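Local atomic coordinates of O-phospho-L-seryl-tRNA:Cys-tRNA synthase (Methanocaldococcus jannaschii DSM 2661, PDB entry 5X6B), a protein that probably converts O-phosphoseryl-tRNA(Cys) to cysteinyl-tRNA(Cys), using pyridoxal phosphate carried on a lysine as cofactor. Residues D347-A360 with G385-L397. Sequence-based numbering, arbitrary orientation.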
ATOM      1  N   ASP B 347       7.598 -17.909 -15.634  1.00 48.07           N
ATOM      2  CA  ASP B 347       8.517 -18.233 -14.542  1.00 44.21           C
ATOM      3  C   ASP B 347       7.961 -19.259 -13.550  1.00 50.29           C
ATOM      4  O   ASP B 347       8.704 -19.809 -12.738  1.00 53.98           O
ATOM      5  CB  ASP B 347       8.892 -16.950 -13.808  1.00 48.97           C
ATOM      6  CG  ASP B 347       7.676 -16.188 -13.326  1.00 54.79           C
ATOM      7  OD1 ASP B 347       7.014 -16.659 -12.379  1.00 52.70           O
ATOM      8  OD2 ASP B 347       7.336 -15.146 -13.935  1.00 57.67           O
ATOM      9  N   LEU B 348       6.658 -19.517 -13.609  1.00 56.36           N
ATOM     10  CA  LEU B 348       6.058 -20.492 -12.709  1.00 45.79           C
ATOM     11  C   LEU B 348       6.399 -21.896 -13.188  1.00 55.91           C
ATOM     12  O   LEU B 348       5.973 -22.312 -14.262  1.00 52.49           O
ATOM     13  CB  LEU B 348       4.540 -20.298 -12.627  1.00 51.49           C
ATOM     14  CG  LEU B 348       3.758 -20.913 -11.454  1.00 52.45           C
ATOM     15  CD1 LEU B 348       2.340 -20.365 -11.436  1.00 59.22           C
ATOM     16  CD2 LEU B 348       3.726 -22.438 -11.472  1.00 52.58           C
ATOM     17  N   ILE B 349       7.150 -22.635 -12.381  1.00 51.60           N
ATOM     18  CA  ILE B 349       7.537 -23.987 -12.753  1.00 45.42           C
ATOM     19  C   ILE B 349       6.854 -25.037 -11.888  1.00 58.55           C
ATOM     20  O   ILE B 349       6.847 -24.933 -10.661  1.00 56.13           O
ATOM     21  CB  ILE B 349       9.061 -24.190 -12.641  1.00 61.97           C
ATOM     22  CG1 ILE B 349       9.816 -23.071 -13.355  1.00 53.34           C
ATOM     23  CG2 ILE B 349       9.462 -25.541 -13.203  1.00 58.77           C
ATOM     24  CD1 ILE B 349      11.315 -23.124 -13.116  1.00 50.83           C
ATOM     25  N   LYS B 350       6.289 -26.054 -12.532  1.00 63.85           N
ATOM     26  CA  LYS B 350       5.782 -27.210 -11.804  1.00 62.73           C
ATOM     27  C   LYS B 350       6.562 -28.471 -12.174  1.00 64.68           C
ATOM     28  O   LYS B 350       6.514 -28.935 -13.315  1.00 57.24           O
ATOM     29  CB  LYS B 350       4.294 -27.413 -12.073  1.00 65.76           C
ATOM     30  CG  LYS B 350       3.673 -28.523 -11.237  1.00 68.69           C
ATOM     31  CD  LYS B 350       2.176 -28.616 -11.474  1.00 77.90           C
ATOM     32  CE  LYS B 350       1.534 -29.667 -10.592  1.00 67.13           C
ATOM     33  NZ  LYS B 350       0.064 -29.742 -10.818  1.00 79.95           N
ATOM     34  N   PHE B 351       7.289 -29.011 -11.201  1.00 59.79           N
ATOM     35  CA  PHE B 351       8.064 -30.226 -11.400  1.00 56.40           C
ATOM     36  C   PHE B 351       7.330 -31.448 -10.879  1.00 63.68           C
ATOM     37  O   PHE B 351       6.742 -31.414  -9.798  1.00 70.00           O
ATOM     38  CB  PHE B 351       9.423 -30.146 -10.688  1.00 64.75           C
ATOM     39  CG  PHE B 351      10.406 -29.203 -11.323  1.00 69.29           C
ATOM     40  CD1 PHE B 351      10.888 -29.434 -12.600  1.00 64.74           C
ATOM     41  CD2 PHE B 351      10.885 -28.108 -10.619  1.00 67.69           C
ATOM     42  CE1 PHE B 351      11.805 -28.573 -13.177  1.00 68.16           C
ATOM     43  CE2 PHE B 351      11.801 -27.245 -11.188  1.00 63.14           C
ATOM     44  CZ  PHE B 351      12.262 -27.478 -12.470  1.00 63.72           C
ATOM     45  N   GLU B 352       7.376 -32.533 -11.639  1.00 68.60           N
ATOM     46  CA  GLU B 352       7.064 -33.834 -11.078  1.00 65.56           C
ATOM     47  C   GLU B 352       8.348 -34.345 -10.447  1.00 70.45           C
ATOM     48  O   GLU B 352       9.382 -34.429 -11.114  1.00 72.36           O
ATOM     49  CB  GLU B 352       6.549 -34.800 -12.141  1.00 73.83           C
ATOM     50  CG  GLU B 352       6.158 -36.160 -11.588  1.00 82.15           C
ATOM     51  CD  GLU B 352       5.750 -37.130 -12.672  1.00 80.36           C
ATOM     52  OE1 GLU B 352       5.888 -36.781 -13.865  1.00 77.81           O
ATOM     53  OE2 GLU B 352       5.286 -38.237 -12.331  1.00 92.42           O
ATOM     54  N   THR B 353       8.296 -34.666  -9.160  1.00 72.23           N
ATOM     55  CA  THR B 353       9.508 -34.989  -8.418  1.00 66.31           C
ATOM     56  C   THR B 353       9.446 -36.348  -7.729  1.00 63.51           C
ATOM     57  O   THR B 353       9.328 -36.420  -6.509  1.00 72.43           O
ATOM     58  CB  THR B 353       9.807 -33.905  -7.361  1.00 74.30           C
ATOM     59  OG1 THR B 353       8.710 -33.806  -6.445  1.00 70.56           O
ATOM     60  CG2 THR B 353      10.022 -32.552  -8.027  1.00 55.27           C
ATOM     61  N   PRO B 354       9.546 -37.433  -8.512  1.00 76.84           N
ATOM     62  CA  PRO B 354       9.469 -38.793  -7.966  1.00 71.81           C
ATOM     63  C   PRO B 354      10.549 -39.074  -6.925  1.00 71.98           C
ATOM     64  O   PRO B 354      10.286 -39.769  -5.944  1.00 72.16           O
ATOM     65  CB  PRO B 354       9.670 -39.680  -9.201  1.00 76.06           C
ATOM     66  CG  PRO B 354       9.319 -38.817 -10.358  1.00 68.43           C
ATOM     67  CD  PRO B 354       9.755 -37.441  -9.970  1.00 77.54           C
ATOM     68  N   VAL B 355      11.743 -38.529  -7.138  1.00 71.56           N
ATOM     69  CA  VAL B 355      12.873 -38.779  -6.249  1.00 74.17           C
ATOM     70  C   VAL B 355      12.586 -38.285  -4.828  1.00 72.86           C
ATOM     71  O   VAL B 355      13.078 -38.855  -3.857  1.00 72.53           O
ATOM     72  CB  VAL B 355      14.170 -38.121  -6.793  1.00 77.43           C
ATOM     73  CG1 VAL B 355      14.015 -36.609  -6.911  1.00 67.23           C
ATOM     74  CG2 VAL B 355      15.369 -38.483  -5.928  1.00 67.95           C
ATOM     75  N   LEU B 356      11.765 -37.247  -4.705  1.00 68.89           N
ATOM     76  CA  LEU B 356      11.409 -36.726  -3.390  1.00 73.79           C
ATOM     77  C   LEU B 356      10.479 -37.690  -2.631  1.00 81.33           C
ATOM     78  O   LEU B 356      10.517 -37.741  -1.401  1.00 84.92           O
ATOM     79  CB  LEU B 356      10.771 -35.340  -3.519  1.00 70.89           C
ATOM     80  CG  LEU B 356      11.662 -34.248  -4.124  1.00 73.70           C
ATOM     81  CD1 LEU B 356      10.963 -32.900  -4.101  1.00 73.08           C
ATOM     82  CD2 LEU B 356      12.999 -34.167  -3.397  1.00 68.51           C
ATOM     83  N   ASP B 357       9.653 -38.439  -3.367  1.00 82.10           N
ATOM     84  CA  ASP B 357       8.843 -39.532  -2.812  1.00 87.51           C
ATOM     85  C   ASP B 357       9.754 -40.641  -2.338  1.00 86.43           C
ATOM     86  O   ASP B 357       9.609 -41.184  -1.235  1.00 76.78           O
ATOM     87  CB  ASP B 357       7.891 -40.104  -3.861  1.00 86.82           C
ATOM     88  CG  ASP B 357       6.682 -39.248  -4.084  1.00 93.06           C
ATOM     89  OD1 ASP B 357       6.275 -38.515  -3.155  1.00 97.42           O
ATOM     90  OD2 ASP B 357       6.147 -39.318  -5.211  1.00 93.24           O
ATOM     91  N   GLU B 358      10.697 -40.971  -3.216  1.00 78.51           N
ATOM     92  CA  GLU B 358      11.637 -42.042  -2.970  1.00 76.04           C
ATOM     93  C   GLU B 358      12.406 -41.771  -1.697  1.00 88.45           C
ATOM     94  O   GLU B 358      12.784 -42.696  -1.005  1.00104.62           O
ATOM     95  CB  GLU B 358      12.606 -42.209  -4.140  1.00 81.36           C
ATOM     96  CG  GLU B 358      11.951 -42.481  -5.478  1.00 89.62           C
ATOM     97  CD  GLU B 358      12.962 -42.497  -6.604  1.00102.88           C
ATOM     98  OE1 GLU B 358      14.166 -42.314  -6.315  1.00 91.93           O
ATOM     99  OE2 GLU B 358      12.557 -42.686  -7.771  1.00114.47           O
ATOM    100  N   ILE B 359      12.629 -40.503  -1.381  1.00 84.07           N
ATOM    101  CA  ILE B 359      13.366 -40.172  -0.172  1.00 81.17           C
ATOM    102  C   ILE B 359      12.428 -40.071   1.030  1.00 83.79           C
ATOM    103  O   ILE B 359      12.776 -40.501   2.130  1.00 88.41           O
ATOM    104  CB  ILE B 359      14.150 -38.862  -0.334  1.00 74.21           C
ATOM    105  CG1 ILE B 359      15.127 -38.984  -1.501  1.00 66.45           C
ATOM    106  CG2 ILE B 359      14.914 -38.546   0.936  1.00 78.62           C
ATOM    107  CD1 ILE B 359      15.764 -37.679  -1.905  1.00 78.45           C
ATOM    108  N   ALA B 360      11.238 -39.521   0.810  1.00 75.38           N
ATOM    109  CA  ALA B 360      10.273 -39.308   1.886  1.00 83.28           C
ATOM    110  C   ALA B 360       9.877 -40.611   2.571  1.00 88.51           C
ATOM    111  O   ALA B 360       9.774 -40.672   3.796  1.00 96.60           O
ATOM    112  CB  ALA B 360       9.035 -38.604   1.351  1.00 79.73           C
ATOM    113  N   GLY B 385       5.214 -31.236   3.352  1.00 74.74           N
ATOM    114  CA  GLY B 385       4.520 -32.503   3.196  1.00 81.80           C
ATOM    115  C   GLY B 385       4.351 -33.003   1.773  1.00 86.00           C
ATOM    116  O   GLY B 385       4.062 -34.179   1.558  1.00 94.22           O
ATOM    117  N   VAL B 386       4.525 -32.119   0.797  1.00 79.04           N
ATOM    118  CA  VAL B 386       4.349 -32.499  -0.600  1.00 80.91           C
ATOM    119  C   VAL B 386       5.678 -32.898  -1.236  1.00 77.05           C
ATOM    120  O   VAL B 386       6.645 -32.148  -1.167  1.00 82.04           O
ATOM    121  CB  VAL B 386       3.728 -31.358  -1.420  1.00 80.62           C
ATOM    122  CG1 VAL B 386       3.384 -31.844  -2.812  1.00 74.59           C
ATOM    123  CG2 VAL B 386       2.491 -30.814  -0.726  1.00 74.76           C
ATOM    124  N   THR B 387       5.725 -34.078  -1.852  1.00 91.68           N
ATOM    125  CA  THR B 387       6.958 -34.553  -2.484  1.00 88.75           C
ATOM    126  C   THR B 387       6.739 -35.054  -3.916  1.00 82.71           C
ATOM    127  O   THR B 387       7.682 -35.154  -4.695  1.00 89.83           O
ATOM    128  CB  THR B 387       7.623 -35.678  -1.649  1.00 77.41           C
ATOM    129  OG1 THR B 387       6.698 -36.753  -1.451  1.00 98.20           O
ATOM    130  CG2 THR B 387       8.072 -35.147  -0.295  1.00 71.71           C
ATOM    131  N   LYS B 388       5.497 -35.362  -4.262  1.00 84.22           N
ATOM    132  CA  LYS B 388       5.196 -35.832  -5.608  1.00 86.01           C
ATOM    133  C   LYS B 388       5.375 -34.717  -6.635  1.00 75.81           C
ATOM    134  O   LYS B 388       5.844 -34.945  -7.753  1.00 79.59           O
ATOM    135  CB  LYS B 388       3.780 -36.396  -5.677  1.00 86.69           C
ATOM    136  CG  LYS B 388       3.700 -37.781  -5.085  1.00110.67           C
ATOM    137  CD  LYS B 388       2.408 -38.532  -5.363  1.00114.77           C
ATOM    138  CE  LYS B 388       2.342 -39.751  -4.451  1.00131.70           C
ATOM    139  NZ  LYS B 388       1.005 -40.386  -4.325  1.00131.42           N
ATOM    140  N   GLU B 389       5.035 -33.503  -6.223  1.00 72.44           N
ATOM    141  CA  GLU B 389       5.162 -32.318  -7.059  1.00 72.81           C
ATOM    142  C   GLU B 389       5.722 -31.169  -6.224  1.00 82.65           C
ATOM    143  O   GLU B 389       5.627 -31.192  -4.997  1.00 83.34           O
ATOM    144  CB  GLU B 389       3.802 -31.930  -7.642  1.00 69.06           C
ATOM    145  CG  GLU B 389       3.308 -32.832  -8.756  1.00 97.40           C
ATOM    146  CD  GLU B 389       1.807 -32.733  -8.970  1.00103.26           C
ATOM    147  OE1 GLU B 389       1.177 -31.842  -8.366  1.00 98.06           O
ATOM    148  OE2 GLU B 389       1.260 -33.549  -9.746  1.00 87.83           O
ATOM    149  N   ILE B 390       6.329 -30.184  -6.887  1.00 55.79           N
ATOM    150  CA  ILE B 390       6.591 -28.878  -6.274  1.00 64.33           C
ATOM    151  C   ILE B 390       6.342 -27.747  -7.272  1.00 63.90           C
ATOM    152  O   ILE B 390       6.570 -27.895  -8.472  1.00 64.24           O
ATOM    153  CB  ILE B 390       8.043 -28.727  -5.734  1.00 67.08           C
ATOM    154  CG1 ILE B 390       9.072 -28.928  -6.847  1.00 60.49           C
ATOM    155  CG2 ILE B 390       8.306 -29.671  -4.574  1.00 70.31           C
ATOM    156  CD1 ILE B 390      10.493 -28.699  -6.396  1.00 63.86           C
ATOM    157  N   LYS B 391       5.862 -26.618  -6.762  1.00 53.75           N
ATOM    158  CA  LYS B 391       5.740 -25.408  -7.564  1.00 47.30           C
ATOM    159  C   LYS B 391       6.713 -24.354  -7.044  1.00 64.09           C
ATOM    160  O   LYS B 391       6.801 -24.113  -5.841  1.00 63.96           O
ATOM    161  CB  LYS B 391       4.308 -24.872  -7.539  1.00 55.97           C
ATOM    162  CG  LYS B 391       3.316 -25.739  -8.297  1.00 81.24           C
ATOM    163  CD  LYS B 391       1.882 -25.298  -8.063  1.00 75.20           C
ATOM    164  CE  LYS B 391       1.658 -23.865  -8.500  1.00 68.39           C
ATOM    165  NZ  LYS B 391       0.223 -23.482  -8.344  1.00 76.79           N
ATOM    166  N   MET B 392       7.450 -23.734  -7.958  1.00 55.60           N
ATOM    167  CA  MET B 392       8.413 -22.714  -7.585  1.00 48.96           C
ATOM    168  C   MET B 392       8.589 -21.672  -8.678  1.00 51.85           C
ATOM    169  O   MET B 392       8.219 -21.885  -9.833  1.00 52.92           O
ATOM    170  CB  MET B 392       9.763 -23.351  -7.256  1.00 48.09           C
ATOM    171  CG  MET B 392      10.239 -24.349  -8.290  1.00 53.95           C
ATOM    172  SD  MET B 392      11.886 -24.984  -7.930  1.00 59.87           S
ATOM    173  CE  MET B 392      12.878 -23.533  -8.250  1.00 50.98           C
ATOM    174  N   SER B 393       9.150 -20.537  -8.291  1.00 49.94           N
ATOM    175  CA  SER B 393       9.524 -19.503  -9.233  1.00 45.00           C
ATOM    176  C   SER B 393      10.750 -18.799  -8.675  1.00 49.75           C
ATOM    177  O   SER B 393      10.866 -18.611  -7.462  1.00 54.26           O
ATOM    178  CB  SER B 393       8.372 -18.525  -9.461  1.00 43.14           C
ATOM    179  OG  SER B 393       8.711 -17.531 -10.415  1.00 45.43           O
ATOM    180  N   VAL B 394      11.681 -18.444  -9.550  1.00 46.81           N
ATOM    181  CA  VAL B 394      12.862 -17.704  -9.126  1.00 44.10           C
ATOM    182  C   VAL B 394      12.790 -16.315  -9.732  1.00 42.01           C
ATOM    183  O   VAL B 394      13.786 -15.595  -9.789  1.00 46.53           O
ATOM    184  CB  VAL B 394      14.181 -18.401  -9.536  1.00 38.34           C
ATOM    185  CG1 VAL B 394      14.253 -19.796  -8.922  1.00 33.30           C
ATOM    186  CG2 VAL B 394      14.328 -18.459 -11.062  1.00 31.00           C
ATOM    187  N   TYR B 395      11.595 -15.946 -10.182  1.00 38.13           N
ATOM    188  CA  TYR B 395      11.373 -14.616 -10.724  1.00 41.25           C
ATOM    189  C   TYR B 395      11.837 -13.544  -9.749  1.00 50.18           C
ATOM    190  O   TYR B 395      11.560 -13.616  -8.550  1.00 50.03           O
ATOM    191  CB  TYR B 395       9.898 -14.395 -11.059  1.00 41.91           C
ATOM    192  CG  TYR B 395       9.642 -13.035 -11.663  1.00 46.76           C
ATOM    193  CD1 TYR B 395       9.711 -12.843 -13.035  1.00 38.66           C
ATOM    194  CD2 TYR B 395       9.358 -11.933 -10.862  1.00 49.26           C
ATOM    195  CE1 TYR B 395       9.499 -11.599 -13.591  1.00 41.40           C
ATOM    196  CE2 TYR B 395       9.145 -10.684 -11.411  1.00 42.29           C
ATOM    197  CZ  TYR B 395       9.217 -10.526 -12.776  1.00 40.83           C
ATOM    198  OH  TYR B 395       9.000  -9.292 -13.334  1.00 48.08           O
ATOM    199  N   GLY B 396      12.546 -12.551 -10.271  1.00 46.01           N
ATOM    200  CA  GLY B 396      12.966 -11.424  -9.462  1.00 43.09           C
ATOM    201  C   GLY B 396      14.187 -11.687  -8.603  1.00 46.28           C
ATOM    202  O   GLY B 396      14.744 -10.757  -8.019  1.00 42.69           O
ATOM    203  N   LEU B 397      14.609 -12.946  -8.513  1.00 42.21           N
ATOM    204  CA  LEU B 397      15.820 -13.278  -7.769  1.00 49.75           C
ATOM    205  C   LEU B 397      17.086 -12.830  -8.500  1.00 56.00           C
ATOM    206  O   LEU B 397      17.131 -12.807  -9.733  1.00 47.26           O
ATOM    207  CB  LEU B 397      15.898 -14.776  -7.502  1.00 40.82           C
ATOM    208  CG  LEU B 397      14.954 -15.339  -6.448  1.00 53.14           C
ATOM    209  CD1 LEU B 397      15.158 -16.844  -6.308  1.00 52.13           C
ATOM    210  CD2 LEU B 397      15.177 -14.641  -5.124  1.00 61.13           C
TER
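Ile349 and Phe351 exchange paired backbone bonds with Met392 and Ile390, joining strands 349-352 and 389-392 as an antiparallel ladder. Strand 349-352 is the middle of a three-stranded antiparallel sheet, with 337-338 along its other side; in this pyridoxal-phosphate enzyme it lies apart from the seven-stranded mixed sheet. Ile349 N reaches Met392 O at 2.9 Å, and the ladder runs on past the strand to Thr353 N, which bonds to Lys388 O.

Ile349, Phe351, Ile390 and Met392 share one face. Phe351 CB rests on Ile390 CG1 at 4.0 Å, and its ring then takes Met392 SD at the edge, in plane, beside CE2, a Met-aromatic contact. Ile349 CG2 covers part of one ring face near the rim, while Phe336 meets the ring from outside the pair.

Lys350 can be followed outward from CB, which leaves the strand on the other face, with Glu389 and Lys391. Its CG, anti to the backbone N (chi1 -174°), passes Lys391 CG at 4.1 Å; CD carries the extended chain on, CE comes beside Glu389 OE1, and NZ makes a long salt bridge to that oxygen at 3.4 Å. NZ is also paired with Glu205, so two carboxylates probably offset the charge of Lys350 itself. Lys391 NZ, 6.7 Å from Lys350 NZ, is held separately by Gly204 O.

Beyond the strands, Thr387 tucks under helix 354-360: CG2 packs against Ala360 CB at 3.9 Å, and OG1 is modelled too close to Asp357 OD1 for its length to be trusted.

At the opposite end Asp347 OD1, also salt-bridged to Arg236, accepts from Ser393 OG at 2.7 Å, the hydroxyl lying 38° out of the carboxylate plane. Ser393 OG in turn receives Tyr395 N at 3.3 Å, closing an ST turn.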